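Side-chain contacts in pyridoxal phosphate homeostasis protein (Bifidobacterium adolescentis ATCC 15703, PDB 3CPG), which probably binds pyridoxal 5'-phosphate and takes part in the homeostasis of this cofactor: residues Arg185-Ile190 with Asp226-Ser231; Asn78-Val83 with Gly129-Val134. All coordinates share one frame; numbering follows the deposited sequence.

Contact 1: Arg185-Ile190 with Asp226-Ser231; sequences RIAQKI and DLILAS
Gln188 turns the nitrogen end of its carboxamide to Ser231, with NE2 3.5 Å from Ser231 CB and slightly farther from the hydroxyl; the two residues touch without forming a hydrogen bond. The other flat group of the segment, the guanidinium of Arg185, takes no part in the contact and has Ile186 CG1 in its plane, at its edge. The carboxamide reaches across because Gln188 CG is anti to its own carbonyl carbon (chi1 -60°) and the chain then runs out extended.

Ser231 illustrates how a polar residue can serve its own helix while lining an interface. Its OG, held between the backbone N and the carbonyl carbon (chi1 78°), donates to Ile228 O over 2.8 Å, meeting the carbonyl bent, at a C=O...donor angle of 140°, and somewhat tilted from its plane. OG also accepts from the backbone N of Glu233, so two bonds fix its rotation. With an alanine here, Ile228 O would probably lose its side-chain donor and Glu233 N its acceptor, leaving the chain just past the serine less firmly held.

Deeper in, Ala187 CB butts against the end of the Ile228 side chain. Its distance of 3.4 Å to Ile228 CD1 is tighter than usual for two carbons, and Ile228 CG1 follows at 4.0 Å. The small alanine lets the backbones approach to 7.2 Å between Ala187 CA and Ile228 CA. Beneath this pair lies the sheet: Ala187 rests on Leu165 and Leu198, Ile228 on Leu201. The end of helix 211-231 thus meets helix 183-191 over the parallel strands, the arrangement characteristic of the outer helical layer of a TIM barrel.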
loop_
_atom_site.group_PDB
_atom_site.type_symbol
_atom_site.label_atom_id
_atom_site.label_comp_id
_atom_site.label_asym_id
_atom_site.label_seq_id
_atom_site.Cartn_x
_atom_site.Cartn_y
_atom_site.Cartn_z
ATOM N N ARG A 185 5.413 2.556 -20.176
ATOM C CA ARG A 185 5.607 1.357 -20.988
ATOM C C ARG A 185 5.385 0.089 -20.164
ATOM O O ARG A 185 4.699 -0.835 -20.599
ATOM C CB ARG A 185 7.026 1.342 -21.566
ATOM C CG ARG A 185 7.347 0.119 -22.415
ATOM C CD ARG A 185 8.855 -0.099 -22.524
ATOM N NE ARG A 185 9.455 -0.386 -21.221
ATOM C CZ ARG A 185 10.742 -0.663 -21.031
ATOM N NH1 ARG A 185 11.577 -0.692 -22.061
ATOM N NH2 ARG A 185 11.195 -0.915 -19.810
ATOM N N ILE A 186 5.975 0.048 -18.973
ATOM C CA ILE A 186 5.839 -1.109 -18.092
ATOM C C ILE A 186 4.390 -1.300 -17.657
ATOM O O ILE A 186 3.887 -2.422 -17.622
ATOM C CB ILE A 186 6.721 -0.949 -16.840
ATOM C CG1 ILE A 186 8.196 -0.943 -17.253
ATOM C CG2 ILE A 186 6.431 -2.064 -15.847
ATOM C CD1 ILE A 186 9.159 -0.553 -16.144
ATOM N N ALA A 187 3.728 -0.198 -17.326
ATOM C CA ALA A 187 2.337 -0.237 -16.893
ATOM C C ALA A 187 1.440 -0.834 -17.970
ATOM O O ALA A 187 0.579 -1.666 -17.690
ATOM C CB ALA A 187 1.864 1.170 -16.547
ATOM N N GLN A 188 1.645 -0.400 -19.207
ATOM C CA GLN A 188 0.842 -0.891 -20.312
ATOM C C GLN A 188 1.045 -2.386 -20.528
ATOM O O GLN A 188 0.092 -3.108 -20.810
ATOM C CB GLN A 188 1.168 -0.085 -21.570
ATOM C CG GLN A 188 0.877 1.403 -21.368
ATOM C CD GLN A 188 1.220 2.258 -22.568
ATOM O OE1 GLN A 188 2.330 2.192 -23.094
ATOM N NE2 GLN A 188 0.268 3.083 -22.998
ATOM N N LYS A 189 2.281 -2.855 -20.379
ATOM C CA LYS A 189 2.559 -4.280 -20.540
ATOM C C LYS A 189 1.865 -5.057 -19.422
ATOM O O LYS A 189 1.269 -6.107 -19.662
ATOM C CB LYS A 189 4.067 -4.548 -20.495
ATOM C CG LYS A 189 4.426 -6.032 -20.516
ATOM C CD LYS A 189 3.856 -6.729 -21.746
ATOM C CE LYS A 189 4.039 -8.239 -21.673
ATOM N NZ LYS A 189 5.470 -8.636 -21.608
ATOM N N ILE A 190 1.948 -4.536 -18.200
ATOM C CA ILE A 190 1.308 -5.181 -17.056
ATOM C C ILE A 190 -0.197 -5.282 -17.302
ATOM O O ILE A 190 -0.833 -6.273 -16.943
ATOM C CB ILE A 190 1.560 -4.383 -15.750
ATOM C CG1 ILE A 190 3.043 -4.460 -15.377
ATOM C CG2 ILE A 190 0.686 -4.928 -14.621
ATOM C CD1 ILE A 190 3.428 -3.633 -14.162
ATOM N N ASP A 226 -1.731 9.729 -14.418
ATOM C CA ASP A 226 -2.682 10.367 -15.324
ATOM C C ASP A 226 -2.509 9.924 -16.773
ATOM O O ASP A 226 -3.494 9.676 -17.473
ATOM C CB ASP A 226 -2.567 11.892 -15.243
ATOM C CG ASP A 226 -3.020 12.445 -13.908
ATOM O OD1 ASP A 226 -3.747 11.737 -13.178
ATOM O OD2 ASP A 226 -2.663 13.600 -13.594
ATOM N N LEU A 227 -1.261 9.827 -17.225
ATOM C CA LEU A 227 -0.987 9.411 -18.596
ATOM C C LEU A 227 -1.423 7.966 -18.833
ATOM O O LEU A 227 -1.996 7.646 -19.872
ATOM C CB LEU A 227 0.505 9.580 -18.921
ATOM C CG LEU A 227 0.988 11.029 -19.076
ATOM C CD1 LEU A 227 2.485 11.071 -19.349
ATOM C CD2 LEU A 227 0.221 11.686 -20.214
ATOM N N ILE A 228 -1.164 7.090 -17.866
ATOM C CA ILE A 228 -1.561 5.692 -18.017
ATOM C C ILE A 228 -3.079 5.574 -18.165
ATOM O O ILE A 228 -3.576 4.829 -19.012
ATOM C CB ILE A 228 -1.110 4.847 -16.807
ATOM C CG1 ILE A 228 0.416 4.850 -16.718
ATOM C CG2 ILE A 228 -1.641 3.417 -16.945
ATOM C CD1 ILE A 228 0.956 4.259 -15.416
ATOM N N LEU A 229 -3.815 6.303 -17.335
ATOM C CA LEU A 229 -5.272 6.277 -17.407
ATOM C C LEU A 229 -5.747 6.827 -18.745
ATOM O O LEU A 229 -6.693 6.317 -19.348
ATOM C CB LEU A 229 -5.877 7.113 -16.281
ATOM C CG LEU A 229 -5.962 6.478 -14.895
ATOM C CD1 LEU A 229 -6.590 7.463 -13.927
ATOM C CD2 LEU A 229 -6.799 5.207 -14.969
ATOM N N ALA A 230 -5.078 7.874 -19.211
ATOM C CA ALA A 230 -5.446 8.504 -20.470
ATOM C C ALA A 230 -5.179 7.630 -21.691
ATOM O O ALA A 230 -5.856 7.766 -22.710
ATOM C CB ALA A 230 -4.712 9.834 -20.614
ATOM N N SER A 231 -4.209 6.725 -21.586
ATOM C CA SER A 231 -3.846 5.863 -22.712
ATOM C C SER A 231 -4.995 4.994 -23.205
ATOM O O SER A 231 -5.109 4.724 -24.403
ATOM C CB SER A 231 -2.657 4.967 -22.339
ATOM O OG SER A 231 -3.067 3.869 -21.542
#

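Contact 2: Asn78-Val83 with Gly129-Val134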
loop_
_atom_site.group_PDB
_atom_site.type_symbol
_atom_site.label_atom_id
_atom_site.label_comp_id
_atom_site.label_asym_id
_atom_site.label_seq_id
_atom_site.Cartn_x
_atom_site.Cartn_y
_atom_site.Cartn_z
ATOM N N ASN A 78 5.458 -5.584 5.093
ATOM C CA ASN A 78 6.654 -5.493 4.262
ATOM C C ASN A 78 7.184 -6.854 3.834
ATOM O O ASN A 78 7.536 -7.055 2.670
ATOM C CB ASN A 78 7.764 -4.750 5.008
ATOM C CG ASN A 78 7.792 -3.273 4.689
ATOM O OD1 ASN A 78 8.739 -2.775 4.074
ATOM N ND2 ASN A 78 6.751 -2.562 5.096
ATOM N N ARG A 79 7.240 -7.791 4.774
ATOM C CA ARG A 79 7.783 -9.114 4.490
ATOM C C ARG A 79 6.760 -10.236 4.403
ATOM O O ARG A 79 5.869 -10.346 5.242
ATOM C CB ARG A 79 8.821 -9.487 5.554
ATOM C CG ARG A 79 9.967 -8.497 5.705
ATOM C CD ARG A 79 10.998 -9.015 6.693
ATOM N NE ARG A 79 10.414 -9.273 8.007
ATOM C CZ ARG A 79 11.060 -9.857 9.011
ATOM N NH1 ARG A 79 12.318 -10.248 8.855
ATOM N NH2 ARG A 79 10.449 -10.053 10.173
ATOM N N PRO A 80 6.883 -11.095 3.377
ATOM C CA PRO A 80 5.955 -12.214 3.210
ATOM C C PRO A 80 5.913 -13.114 4.444
ATOM O O PRO A 80 4.869 -13.676 4.767
ATOM C CB PRO A 80 6.509 -12.937 1.985
ATOM C CG PRO A 80 7.042 -11.813 1.159
ATOM C CD PRO A 80 7.748 -10.949 2.190
ATOM N N GLN A 81 7.042 -13.244 5.137
ATOM C CA GLN A 81 7.105 -14.090 6.328
ATOM C C GLN A 81 6.195 -13.555 7.425
ATOM O O GLN A 81 5.628 -14.325 8.200
ATOM C CB GLN A 81 8.537 -14.185 6.862
ATOM C CG GLN A 81 9.591 -14.391 5.788
ATOM C CD GLN A 81 10.227 -13.084 5.345
ATOM O OE1 GLN A 81 10.846 -12.382 6.150
ATOM N NE2 GLN A 81 10.081 -12.752 4.066
ATOM N N GLU A 82 6.061 -12.235 7.500
ATOM C CA GLU A 82 5.190 -11.644 8.507
ATOM C C GLU A 82 3.745 -11.809 8.064
ATOM O O GLU A 82 2.842 -11.929 8.890
ATOM C CB GLU A 82 5.526 -10.165 8.720
ATOM C CG GLU A 82 6.849 -9.946 9.440
ATOM C CD GLU A 82 7.011 -8.524 9.934
ATOM O OE1 GLU A 82 6.115 -8.047 10.661
ATOM O OE2 GLU A 82 8.030 -7.882 9.598
ATOM N N VAL A 83 3.521 -11.817 6.754
ATOM C CA VAL A 83 2.173 -12.011 6.240
ATOM C C VAL A 83 1.716 -13.401 6.673
ATOM O O VAL A 83 0.633 -13.565 7.235
ATOM C CB VAL A 83 2.136 -11.925 4.693
ATOM C CG1 VAL A 83 0.774 -12.374 4.174
ATOM C CG2 VAL A 83 2.414 -10.501 4.249
ATOM N N GLY A 129 3.843 -17.193 -4.040
ATOM C CA GLY A 129 2.849 -18.167 -3.633
ATOM C C GLY A 129 2.468 -18.052 -2.170
ATOM O O GLY A 129 1.378 -18.461 -1.775
ATOM N N LYS A 130 3.361 -17.496 -1.359
ATOM C CA LYS A 130 3.099 -17.331 0.068
ATOM C C LYS A 130 2.097 -16.207 0.339
ATOM O O LYS A 130 1.346 -16.260 1.315
ATOM C CB LYS A 130 4.398 -17.016 0.816
ATOM C CG LYS A 130 5.448 -18.114 0.772
ATOM C CD LYS A 130 5.024 -19.325 1.587
ATOM C CE LYS A 130 6.138 -20.363 1.646
ATOM N NZ LYS A 130 5.786 -21.505 2.536
ATOM N N VAL A 131 2.076 -15.195 -0.522
ATOM C CA VAL A 131 1.180 -14.068 -0.302
ATOM C C VAL A 131 -0.120 -14.059 -1.101
ATOM O O VAL A 131 -1.077 -13.399 -0.704
ATOM C CB VAL A 131 1.918 -12.718 -0.523
ATOM C CG1 VAL A 131 3.157 -12.656 0.364
ATOM C CG2 VAL A 131 2.297 -12.545 -1.987
ATOM N N LEU A 132 -0.176 -14.793 -2.207
ATOM C CA LEU A 132 -1.397 -14.813 -3.010
ATOM C C LEU A 132 -2.651 -15.274 -2.257
ATOM O O LEU A 132 -3.758 -14.845 -2.571
ATOM C CB LEU A 132 -1.201 -15.674 -4.259
ATOM C CG LEU A 132 -0.253 -15.081 -5.303
ATOM C CD1 LEU A 132 -0.175 -16.008 -6.505
ATOM C CD2 LEU A 132 -0.753 -13.703 -5.729
ATOM N N PRO A 133 -2.499 -16.168 -1.267
ATOM C CA PRO A 133 -3.693 -16.612 -0.538
ATOM C C PRO A 133 -4.192 -15.584 0.476
ATOM O O PRO A 133 -5.266 -15.751 1.056
ATOM C CB PRO A 133 -3.220 -17.888 0.163
ATOM C CG PRO A 133 -2.098 -18.369 -0.695
ATOM C CD PRO A 133 -1.377 -17.090 -1.026
ATOM N N VAL A 134 -3.418 -14.522 0.681
ATOM C CA VAL A 134 -3.769 -13.514 1.675
ATOM C C VAL A 134 -3.951 -12.073 1.199
ATOM O O VAL A 134 -5.007 -11.474 1.406
ATOM C CB VAL A 134 -2.714 -13.507 2.809
ATOM C CG1 VAL A 134 -3.036 -12.425 3.826
ATOM C CG2 VAL A 134 -2.666 -14.871 3.476
#
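Val83 and Val134 meet through matching methyls, Val83 CG1 lying 3.8 Å from Val134 CG1. Both valines share one conformation, CG1 anti to the backbone N (chi1 170° and 178°), and the two side chains pass one another running in contrary senses. One turn earlier in the helix, Pro80 CB sits 3.7 Å from Val131 CG1. Here the valine is rotated differently, with CG1 anti to its carbonyl carbon, which sets that methyl against the near side of the proline ring.

Pro80 follows the N-cap residue Arg79, whose carbonyl oxygen accepts from both Glu82 N and Val83 N, while Val134 N returns to Val131 O at 2.9 Å, closing the turn that carries both valines. On another flank, Arg79 NE forms a salt bridge with Glu82 OE2 (3.2 Å), and Glu82 OE1 takes Lys86 and the backbone N of Thr58. Val83 also rests on Leu119; its side chain is about 9 Å from that of Lys57, the predicted cofactor lysine. Across the contact itself neither a hydrogen bond nor a salt bridge forms, which implies that burial and fit of apolar side chains hold it.

Followed from the N terminus, the chain leaves strand 75-77, enters contact 2 at 78-83, and closes it at 129-134 after 45 residues that include most of helix 80-96 and strands 99-101 and 113-119. The start of one barrel helix is thereby tied to the short helix 128-131 and the turn after it. Strand 137-141, helix 144-157 and strand 161-166 follow before contact 1 opens. Its shorter loop, 35 residues, carries strand 196-202 and joins the helices on either side of that strand in sequence. The two loops stand in series, neither nesting nor crossing. The centres of contact 1 and contact 2 lie about 27 Å apart, and they secure separate parts of the same barrel.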